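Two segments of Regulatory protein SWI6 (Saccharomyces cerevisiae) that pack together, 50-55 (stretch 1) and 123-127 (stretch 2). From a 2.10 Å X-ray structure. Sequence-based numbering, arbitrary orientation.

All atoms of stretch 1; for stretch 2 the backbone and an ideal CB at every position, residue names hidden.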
ATOM      1  N   PRO A  50      15.494   9.967  10.765  1.00 52.46           N
ATOM      2  CA  PRO A  50      15.461   9.984   9.296  1.00 53.75           C
ATOM      3  C   PRO A  50      15.599   8.580   8.723  1.00 54.88           C
ATOM      4  O   PRO A  50      16.335   7.750   9.262  1.00 53.57           O
ATOM      5  CB  PRO A  50      16.645  10.880   8.937  1.00 54.41           C
ATOM      6  CG  PRO A  50      17.620  10.603  10.065  1.00 53.64           C
ATOM      7  CD  PRO A  50      16.719  10.605  11.281  1.00 52.23           C
ATOM      8  N   SER A  51      14.876   8.309   7.641  1.00 56.92           N
ATOM      9  CA  SER A  51      14.949   6.999   7.012  1.00 58.98           C
ATOM     10  C   SER A  51      16.416   6.725   6.721  1.00 61.23           C
ATOM     11  O   SER A  51      17.084   7.510   6.043  1.00 60.77           O
ATOM     12  CB  SER A  51      14.142   6.975   5.714  1.00 58.55           C
ATOM     13  OG  SER A  51      14.152   5.675   5.151  1.00 59.35           O
ATOM     14  N   PRO A  52      16.946   5.613   7.245  1.00 63.64           N
ATOM     15  CA  PRO A  52      18.354   5.288   7.010  1.00 66.19           C
ATOM     16  C   PRO A  52      18.700   5.134   5.531  1.00 68.76           C
ATOM     17  O   PRO A  52      17.954   4.522   4.765  1.00 69.07           O
ATOM     18  CB  PRO A  52      18.548   4.002   7.812  1.00 65.47           C
ATOM     19  CG  PRO A  52      17.176   3.390   7.821  1.00 64.80           C
ATOM     20  CD  PRO A  52      16.286   4.571   8.050  1.00 63.40           C
ATOM     21  N   VAL A  53      19.822   5.721   5.124  1.00 71.50           N
ATOM     22  CA  VAL A  53      20.254   5.622   3.736  1.00 74.11           C
ATOM     23  C   VAL A  53      21.232   4.460   3.638  1.00 75.75           C
ATOM     24  O   VAL A  53      22.438   4.648   3.472  1.00 75.95           O
ATOM     25  CB  VAL A  53      20.950   6.909   3.251  1.00 74.07           C
ATOM     26  CG1 VAL A  53      21.275   6.783   1.767  1.00 73.19           C
ATOM     27  CG2 VAL A  53      20.056   8.117   3.507  1.00 73.62           C
ATOM     28  N   VAL A  54      20.691   3.255   3.755  1.00 77.68           N
ATOM     29  CA  VAL A  54      21.489   2.044   3.699  1.00 79.60           C
ATOM     30  C   VAL A  54      22.396   1.998   2.486  1.00 80.52           C
ATOM     31  O   VAL A  54      21.969   2.246   1.358  1.00 80.82           O
ATOM     32  CB  VAL A  54      20.591   0.803   3.701  1.00 79.57           C
ATOM     33  CG1 VAL A  54      21.440  -0.459   3.585  1.00 79.86           C
ATOM     34  CG2 VAL A  54      19.766   0.785   4.981  1.00 80.07           C
ATOM     35  N   ASN A  55      23.657   1.674   2.738  1.00 82.04           N
ATOM     36  CA  ASN A  55      24.662   1.581   1.692  1.00 83.25           C
ATOM     37  C   ASN A  55      24.738   0.174   1.106  1.00 83.08           C
ATOM     38  O   ASN A  55      24.532  -0.013  -0.098  1.00 83.89           O
ATOM     39  CB  ASN A  55      26.030   1.995   2.246  1.00 84.66           C
ATOM     40  CG  ASN A  55      27.155   1.783   1.248  1.00 86.18           C
ATOM     41  OD1 ASN A  55      27.608   0.654   1.031  1.00 86.42           O
ATOM     42  ND2 ASN A  55      27.606   2.871   0.627  1.00 86.71           N
ATOM     43  N   UNK A 123      17.974  -5.455  10.156  1.00 54.18           N
ATOM     44  CA  UNK A 123      16.538  -5.161  10.169  1.00 51.83           C
ATOM     45  C   UNK A 123      16.171  -3.694  10.009  1.00 51.27           C
ATOM     46  O   UNK A 123      14.998  -3.365   9.830  1.00 50.00           O
ATOM     47  CB  UNK A 123      15.935  -5.671  11.480  1.00 51.83           C
ATOM     48  N   UNK A 124      17.164  -2.817  10.062  1.00 50.66           N
ATOM     49  CA  UNK A 124      16.903  -1.391   9.965  1.00 51.12           C
ATOM     50  C   UNK A 124      17.275  -0.772   8.614  1.00 51.91           C
ATOM     51  O   UNK A 124      18.068   0.175   8.534  1.00 50.69           O
ATOM     52  CB  UNK A 124      17.664  -0.667  11.077  1.00 51.12           C
ATOM     53  N   UNK A 125      16.666  -1.316   7.564  1.00 51.83           N
ATOM     54  CA  UNK A 125      16.884  -0.874   6.190  1.00 52.44           C
ATOM     55  C   UNK A 125      15.537  -0.630   5.514  1.00 52.67           C
ATOM     56  O   UNK A 125      14.617  -1.436   5.643  1.00 52.27           O
ATOM     57  CB  UNK A 125      17.703  -1.904   5.409  1.00 52.44           C
ATOM     58  N   UNK A 126      15.396   0.489   4.790  1.00 52.75           N
ATOM     59  CA  UNK A 126      14.102   0.700   4.134  1.00 53.80           C
ATOM     60  C   UNK A 126      13.912  -0.461   3.148  1.00 55.01           C
ATOM     61  O   UNK A 126      14.869  -0.892   2.498  1.00 54.08           O
ATOM     62  CB  UNK A 126      14.038   2.056   3.428  1.00 53.80           C
ATOM     63  N   UNK A 127      12.689  -0.970   3.046  1.00 55.81           N
ATOM     64  CA  UNK A 127      12.412  -2.102   2.169  1.00 56.93           C
ATOM     65  C   UNK A 127      11.662  -1.740   0.889  1.00 57.65           C
ATOM     66  O   UNK A 127      11.487  -2.574   0.000  1.00 58.66           O
ATOM     67  CB  UNK A 127      11.606  -3.150   2.940  1.00 56.93           C
TER

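Stretch 1 meets its partner with Ser 51, Pro 52 and Val 54, a mostly apolar surface with one hydroxyl at its edge, while Val 53 points its CA-to-CB bond away. Both segments are irregular.

Position 123 lies beyond the reach of stretch 1: nothing comes within 5.5 Å of its ideal CB. The contact sets no preference here, and almost any residue compatible with a phi/psi of -81/-9° would do. The deposited residue is Leu 123, which takes no part in the contact.

At position 124 the CA-to-CB bond runs sideways, and the ideal CB is 5.2 Å from CG of Pro 52. What meets stretch 1 is the backbone: the carbonyl O of 124 sits 3.4 Å from CG of Pro 52 and 4.0 Å from CG2 of Val 54. Phi/psi of -105/58° is an uncommon region, where Asn, Asp or Gly would be comfortable. The side chain is otherwise loosely specified: small, polar or longer residues fit if they lead off from the contact. The deposited residue is Asn 124, with chi1 in the m well; its end leads away from stretch 1.

Position 125 is more demanding. Its CA lies 6.0 Å from the CA of Val 54, the shortest CA-to-CA distance between the stretches. Its CA-to-CB bond runs sideways, and the ideal CB is only 3.4 Å from Val 54 CG2. Phi/psi of -130/135° is extended and suits beta-branched residues well. With a methyl so near and no polar atom of stretch 1 close to the CB, an aliphatic side chain is the natural choice; valine, isoleucine or leucine are all plausible. It is Ile 125, chi1 m and chi2 t. Its CG2 packs against CG2 of Val 54 at 3.2 Å, a tight methyl-to-methyl approach.

Position 126 points its CA-to-CB bond toward stretch 1, with the ideal CB 4.0 Å from Ser 51 OG and 4.8 Å from Pro 52 O. Those oxygens could invite a donor, yet the apolar surfaces of Pro 52 and Val 54 favour something compact and greasy. Phi of -62° and psi of 141° also permit proline, alongside alanine, valine or serine. The residue is Pro 126, and its ring fills the site: CG lies 3.2 Å from Ser 51 OG and 3.3 Å from Pro 52 O, while CD packs at 3.7 Å against Pro 52 CG and at 3.6 Å against Val 54 CG2. No hydrogen bond crosses the contact; shape does the work.

Position 127 is again out of reach, so any residue that accepts phi/psi of -106/-7° would do. It holds Val 127, chi1 t.

Stretch 2, residues 123-127: LNIPV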
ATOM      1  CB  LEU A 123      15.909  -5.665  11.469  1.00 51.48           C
ATOM      2  CG  LEU A 123      16.095  -7.136  11.824  1.00 50.01           C
ATOM      3  CD1 LEU A 123      15.547  -7.384  13.213  1.00 49.96           C
ATOM      4  CD2 LEU A 123      15.399  -8.003  10.791  1.00 49.88           C
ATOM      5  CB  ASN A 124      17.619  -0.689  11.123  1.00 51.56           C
ATOM      6  CG  ASN A 124      17.174  -1.224  12.484  1.00 51.48           C
ATOM      7  OD1 ASN A 124      17.993  -1.645  13.302  1.00 51.36           O
ATOM      8  ND2 ASN A 124      15.865  -1.213  12.724  1.00 49.87           N
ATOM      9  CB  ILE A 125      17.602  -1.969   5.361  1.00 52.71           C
ATOM     10  CG1 ILE A 125      18.945  -2.319   5.994  1.00 53.91           C
ATOM     11  CG2 ILE A 125      17.763  -1.513   3.918  1.00 53.46           C
ATOM     12  CD1 ILE A 125      19.639  -3.487   5.321  1.00 54.47           C
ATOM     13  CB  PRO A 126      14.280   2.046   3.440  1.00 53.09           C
ATOM     14  CG  PRO A 126      15.236   2.767   4.359  1.00 53.78           C
ATOM     15  CD  PRO A 126      16.247   1.689   4.693  1.00 52.75           C
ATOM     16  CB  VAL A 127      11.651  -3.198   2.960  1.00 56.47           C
ATOM     17  CG1 VAL A 127      11.031  -4.218   2.029  1.00 57.44           C
ATOM     18  CG2 VAL A 127      12.614  -3.886   3.901  1.00 56.36           C
TER
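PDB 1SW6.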